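Local atomic coordinates of serine protease (Nocardiopsis alba, PDB entry 2OUA), a protein that probably hydrolyses internal peptide bonds as a serine endopeptidase, this chain being its trypsin-like protease domain. Residues S105-Y110 against G162-G167; V121-G126 against V156-S161. All coordinates share one frame; numbering follows the deposited sequence.

Interaction 1: S105-Y110 against G162-G167; sequences STTGWY and GNCRTG
T107 and C164 lie closest in backbone terms, their CA atoms 7.1 Å apart, where the turn leading into strand 108-116 faces the loop joining strands 152-160 and 167-174. Both connect strands of the six-stranded antiparallel barrel of the chymotrypsin-like fold, and side chains alone bridge the gap. C164, disulfide-bonded to C137, makes a Cys sulfur-aromatic contact: its SG sits 3.9 Å from the centroid of the Y110 ring, only 2° off the ring normal. Its CB leans over the same ring nearer the phenol end, 3.8 Å from Y110 CZ. A tyrosine suits this place because its broad face can cover the sulfur and CB together. T107 meets the sulfur with its methyl, CG2 lying 3.8 Å from C164 SG. With chi1 at 59°, OG1 falls between the backbone N and the carbonyl carbon and bonds to D142 and R102, so this one branched residue serves both a polar network and the disulfide. Within residues 162-167, N163 shapes the loop as an Asx turn, its OD1 accepting from two backbone amides: R165 N in the carbonyl plane, on a lone pair, and T166 N at 2.9 Å.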
loop_
_atom_site.group_PDB
_atom_site.type_symbol
_atom_site.label_atom_id
_atom_site.label_comp_id
_atom_site.label_asym_id
_atom_site.label_seq_id
_atom_site.Cartn_x
_atom_site.Cartn_y
_atom_site.Cartn_z
ATOM N N SER A 105 3.527 7.069 -5.651
ATOM C CA SER A 105 4.685 7.830 -6.119
ATOM C C SER A 105 4.638 8.340 -7.563
ATOM O O SER A 105 5.461 9.174 -7.954
ATOM C CB SER A 105 5.972 7.022 -5.903
ATOM O OG SER A 105 5.995 5.846 -6.687
ATOM N N THR A 106 3.689 7.856 -8.360
ATOM C CA THR A 106 3.590 8.322 -9.742
ATOM C C THR A 106 2.611 9.487 -9.898
ATOM O O THR A 106 2.973 10.547 -10.411
ATOM C CB THR A 106 3.150 7.189 -10.702
ATOM O OG1 THR A 106 4.155 6.170 -10.736
ATOM C CG2 THR A 106 2.952 7.735 -12.120
ATOM N N THR A 107 1.378 9.289 -9.442
ATOM C CA THR A 107 0.332 10.300 -9.576
ATOM C C THR A 107 0.107 11.167 -8.346
ATOM O O THR A 107 -0.435 12.269 -8.449
ATOM C CB THR A 107 -1.003 9.643 -9.925
ATOM O OG1 THR A 107 -1.346 8.704 -8.895
ATOM C CG2 THR A 107 -0.907 8.920 -11.261
ATOM N N GLY A 108 0.501 10.670 -7.183
ATOM C CA GLY A 108 0.315 11.448 -5.977
ATOM C C GLY A 108 -0.872 11.038 -5.124
ATOM O O GLY A 108 -1.125 9.850 -4.908
ATOM N N TRP A 109 -1.613 12.040 -4.664
ATOM C CA TRP A 109 -2.758 11.853 -3.776
ATOM C C TRP A 109 -4.110 12.091 -4.447
ATOM O O TRP A 109 -4.418 13.207 -4.863
ATOM C CB TRP A 109 -2.559 12.793 -2.577
ATOM C CG TRP A 109 -3.663 12.893 -1.567
ATOM C CD1 TRP A 109 -4.658 13.837 -1.528
ATOM C CD2 TRP A 109 -3.815 12.101 -0.382
ATOM N NE1 TRP A 109 -5.409 13.684 -0.386
ATOM C CE2 TRP A 109 -4.916 12.628 0.336
ATOM C CE3 TRP A 109 -3.125 11.000 0.147
ATOM C CZ2 TRP A 109 -5.341 12.091 1.557
ATOM C CZ3 TRP A 109 -3.549 10.464 1.362
ATOM C CH2 TRP A 109 -4.649 11.013 2.053
ATOM N N TYR A 110 -4.906 11.031 -4.558
ATOM C CA TYR A 110 -6.234 11.115 -5.161
ATOM C C TYR A 110 -7.263 10.485 -4.231
ATOM O O TYR A 110 -6.965 9.528 -3.522
ATOM C CB TYR A 110 -6.270 10.412 -6.523
ATOM C CG TYR A 110 -5.654 11.224 -7.640
ATOM C CD1 TYR A 110 -4.272 11.401 -7.725
ATOM C CD2 TYR A 110 -6.457 11.852 -8.592
ATOM C CE1 TYR A 110 -3.704 12.183 -8.732
ATOM C CE2 TYR A 110 -5.899 12.638 -9.605
ATOM C CZ TYR A 110 -4.523 12.799 -9.666
ATOM O OH TYR A 110 -3.966 13.581 -10.655
ATOM N N GLY A 162 -7.986 2.338 -16.273
ATOM C CA GLY A 162 -7.959 3.765 -16.529
ATOM C C GLY A 162 -6.684 4.426 -16.048
ATOM O O GLY A 162 -5.660 3.766 -15.851
ATOM N N ASN A 163 -6.748 5.739 -15.863
ATOM C CA ASN A 163 -5.608 6.514 -15.398
ATOM C C ASN A 163 -6.128 7.751 -14.681
ATOM O O ASN A 163 -7.338 7.961 -14.593
ATOM C CB ASN A 163 -4.721 6.913 -16.582
ATOM C CG ASN A 163 -5.479 7.680 -17.644
ATOM O OD1 ASN A 163 -5.941 8.794 -17.408
ATOM N ND2 ASN A 163 -5.621 7.080 -18.823
ATOM N N CYS A 164 -5.223 8.576 -14.176
ATOM C CA CYS A 164 -5.634 9.766 -13.449
ATOM C C CYS A 164 -5.890 10.997 -14.304
ATOM O O CYS A 164 -6.186 12.073 -13.783
ATOM C CB CYS A 164 -4.611 10.083 -12.364
ATOM S SG CYS A 164 -4.685 8.912 -10.970
ATOM N N ARG A 165 -5.782 10.834 -15.616
ATOM C CA ARG A 165 -6.028 11.938 -16.533
ATOM C C ARG A 165 -7.509 11.934 -16.884
ATOM O O ARG A 165 -8.173 12.967 -16.832
ATOM C CB ARG A 165 -5.185 11.773 -17.793
ATOM N N THR A 166 -8.021 10.758 -17.227
ATOM C CA THR A 166 -9.421 10.609 -17.600
ATOM C C THR A 166 -10.239 9.918 -16.513
ATOM O O THR A 166 -11.465 9.852 -16.598
ATOM C CB THR A 166 -9.558 9.803 -18.907
ATOM O OG1 THR A 166 -10.943 9.715 -19.269
ATOM C CG2 THR A 166 -8.993 8.397 -18.733
ATOM N N GLY A 167 -9.560 9.404 -15.494
ATOM C CA GLY A 167 -10.249 8.732 -14.409
ATOM C C GLY A 167 -10.155 7.224 -14.508
ATOM O O GLY A 167 -9.741 6.686 -15.537
#

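Interaction 2: V121-G126 against V156-S161. With AES (4-(2-aminoethyl)benzenesulfonyl fluoride), chain E.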
loop_
_atom_site.group_PDB
_atom_site.type_symbol
_atom_site.label_atom_id
_atom_site.label_comp_id
_atom_site.label_asym_id
_atom_site.label_seq_id
_atom_site.Cartn_x
_atom_site.Cartn_y
_atom_site.Cartn_z
ATOM N N VAL A 121 -10.410 -9.819 -9.245
ATOM C CA VAL A 121 -10.015 -9.169 -10.486
ATOM C C VAL A 121 -9.003 -10.035 -11.217
ATOM O O VAL A 121 -8.291 -10.826 -10.598
ATOM C CB VAL A 121 -9.370 -7.789 -10.222
ATOM C CG1 VAL A 121 -10.339 -6.891 -9.457
ATOM C CG2 VAL A 121 -8.083 -7.963 -9.437
ATOM N N SER A 122 -8.949 -9.886 -12.534
ATOM C CA SER A 122 -8.000 -10.635 -13.340
ATOM C C SER A 122 -6.887 -9.719 -13.825
ATOM O O SER A 122 -7.138 -8.707 -14.486
ATOM C CB SER A 122 -8.694 -11.281 -14.543
ATOM O OG SER A 122 -9.443 -12.416 -14.148
ATOM N N TYR A 123 -5.658 -10.074 -13.469
ATOM C CA TYR A 123 -4.480 -9.322 -13.880
ATOM C C TYR A 123 -3.775 -10.206 -14.904
ATOM O O TYR A 123 -4.099 -11.386 -15.041
ATOM C CB TYR A 123 -3.551 -9.090 -12.683
ATOM C CG TYR A 123 -4.097 -8.155 -11.624
ATOM C CD1 TYR A 123 -3.835 -8.378 -10.275
ATOM C CD2 TYR A 123 -4.846 -7.028 -11.970
ATOM C CE1 TYR A 123 -4.303 -7.504 -9.291
ATOM C CE2 TYR A 123 -5.317 -6.147 -10.995
ATOM C CZ TYR A 123 -5.040 -6.390 -9.659
ATOM O OH TYR A 123 -5.486 -5.514 -8.692
ATOM N N PRO A 124 -2.805 -9.654 -15.637
ATOM C CA PRO A 124 -2.113 -10.488 -16.622
ATOM C C PRO A 124 -1.432 -11.698 -15.979
ATOM O O PRO A 124 -1.249 -12.731 -16.626
ATOM C CB PRO A 124 -1.110 -9.521 -17.245
ATOM C CG PRO A 124 -1.837 -8.205 -17.169
ATOM C CD PRO A 124 -2.399 -8.245 -15.764
ATOM N N GLN A 125 -1.077 -11.574 -14.701
ATOM C CA GLN A 125 -0.403 -12.658 -13.981
ATOM C C GLN A 125 -1.355 -13.647 -13.309
ATOM O O GLN A 125 -0.923 -14.683 -12.800
ATOM C CB GLN A 125 0.533 -12.096 -12.902
ATOM C CG GLN A 125 1.594 -11.123 -13.391
ATOM C CD GLN A 125 1.008 -9.794 -13.808
ATOM O OE1 GLN A 125 -0.005 -9.353 -13.264
ATOM N NE2 GLN A 125 1.652 -9.133 -14.769
ATOM N N GLY A 126 -2.644 -13.328 -13.291
ATOM C CA GLY A 126 -3.593 -14.222 -12.656
ATOM C C GLY A 126 -4.679 -13.475 -11.906
ATOM O O GLY A 126 -4.759 -12.247 -11.975
ATOM N N VAL A 156 -3.599 -1.420 0.619
ATOM C CA VAL A 156 -2.534 -1.050 -0.299
ATOM C C VAL A 156 -2.974 -1.257 -1.748
ATOM O O VAL A 156 -3.631 -2.246 -2.083
ATOM C CB VAL A 156 -1.235 -1.851 -0.012
ATOM C CG1 VAL A 156 -0.769 -1.575 1.422
ATOM C CG2 VAL A 156 -1.471 -3.346 -0.214
ATOM N N THR A 157 -2.608 -0.304 -2.601
ATOM C CA THR A 157 -2.969 -0.329 -4.018
ATOM C C THR A 157 -2.552 -1.607 -4.737
ATOM O O THR A 157 -1.374 -1.957 -4.760
ATOM C CB THR A 157 -2.347 0.868 -4.741
ATOM O OG1 THR A 157 -2.719 2.070 -4.058
ATOM C CG2 THR A 157 -2.836 0.936 -6.182
ATOM N N SER A 158 -3.523 -2.289 -5.346
ATOM C CA SER A 158 -3.256 -3.536 -6.052
ATOM C C SER A 158 -3.260 -3.389 -7.575
ATOM O O SER A 158 -2.399 -3.939 -8.267
ATOM C CB SER A 158 -4.283 -4.597 -5.643
ATOM O OG SER A 158 -4.120 -5.783 -6.413
ATOM N N GLY A 159 -4.237 -2.661 -8.094
ATOM C CA GLY A 159 -4.321 -2.476 -9.531
ATOM C C GLY A 159 -5.646 -1.856 -9.919
ATOM O O GLY A 159 -6.412 -1.429 -9.059
ATOM N N GLY A 160 -5.923 -1.799 -11.215
ATOM C CA GLY A 160 -7.176 -1.215 -11.651
ATOM C C GLY A 160 -7.202 -0.907 -13.128
ATOM O O GLY A 160 -6.413 -1.449 -13.901
ATOM N N SER A 161 -8.113 -0.025 -13.519
ATOM C CA SER A 161 -8.259 0.357 -14.915
ATOM C C SER A 161 -8.256 1.871 -15.061
ATOM O O SER A 161 -8.497 2.596 -14.096
ATOM C CB SER A 161 -9.566 -0.206 -15.468
ATOM O OG SER A 161 -10.669 0.271 -14.712
HETATM C C3 AES E . -0.805 -1.066 -13.330
HETATM C C2 AES E . -0.552 -0.997 -11.963
HETATM C C1 AES E . -1.218 -0.058 -11.178
HETATM S S AES E . -0.939 -0.002 -9.452
HETATM O O1S AES E . -1.198 1.388 -8.951
HETATM O O2S AES E . -1.870 -0.956 -8.763
HETATM C C6 AES E . -2.131 0.814 -11.765
HETATM C C5 AES E . -2.381 0.746 -13.131
HETATM C C4 AES E . -1.719 -0.198 -13.916
HETATM C C7 AES E . -2.004 -0.288 -15.417
HETATM C C8 AES E . -3.456 -0.680 -15.702
HETATM N N8 AES E . -3.749 -1.989 -15.101
#
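Y123 reaches from the end of strand 119-123 to strand 152-160 and meets S158 hydroxyl to hydroxyl. The short strand segments run nearly at right angles (84°), their axes 8.6 Å apart, so a long side chain has to span the distance. This is the substrate-binding edge of a chymotrypsin-like fold, in which a serine on the strand lining the binding cleft bonds to the triad aspartate. Y123 OH donates to S158 OG across 2.7 Å, and the serine oxygen lies at the ring edge, near its plane, 3.4 Å from Y123 CE1. S158 turns its OG anti to the backbone N (chi1 174°), a rotation that presents it to Y123 while it also bonds to D61, predicted to belong to the charge relay system. A small hydroxyl suits this bridging place: it accepts from the phenol and still meets the carboxylate, which Y123 would thus position from the second shell. V121, two residues back on the same strand, lays CG2 against one face of the tyrosine ring, 3.4 Å above its plane and toward the rim. Beyond S158, G159 N comes within 3.2 Å of Y123 OH at too poor an angle to bond; with no side chain, this glycine lets the phenol end come close. A classic beta bulge forms here, S158 and G159 standing together opposite F171. The strand's other flank lines the inhibitor pocket: T157 CG2 lies 3.2 Å from AES O1S, and the inhibitor's amine N8 donates to G160 O at 3.0 Å.

Overall arrangement
Both contacts tie into the same barrel, their centres 16 Å apart, and along the chain interaction 2 is nested inside the loop that interaction 1 closes. They approach the active site differently. In interaction 2 the S158 side chain is about 3 Å from that of D61 and about 5 Å from that of H35, while its strand touches the bound inhibitor. Interaction 1 stands further back: the T107 side chain lies about 7 Å from the inhibitor and about 10 Å from the side chain of S143. Residues 156-161 lead directly into 162-167, so the strand beside the inhibitor runs on into the loop that the C137-C164 disulfide fastens to the neighbourhood of pocket residues A138 and E139.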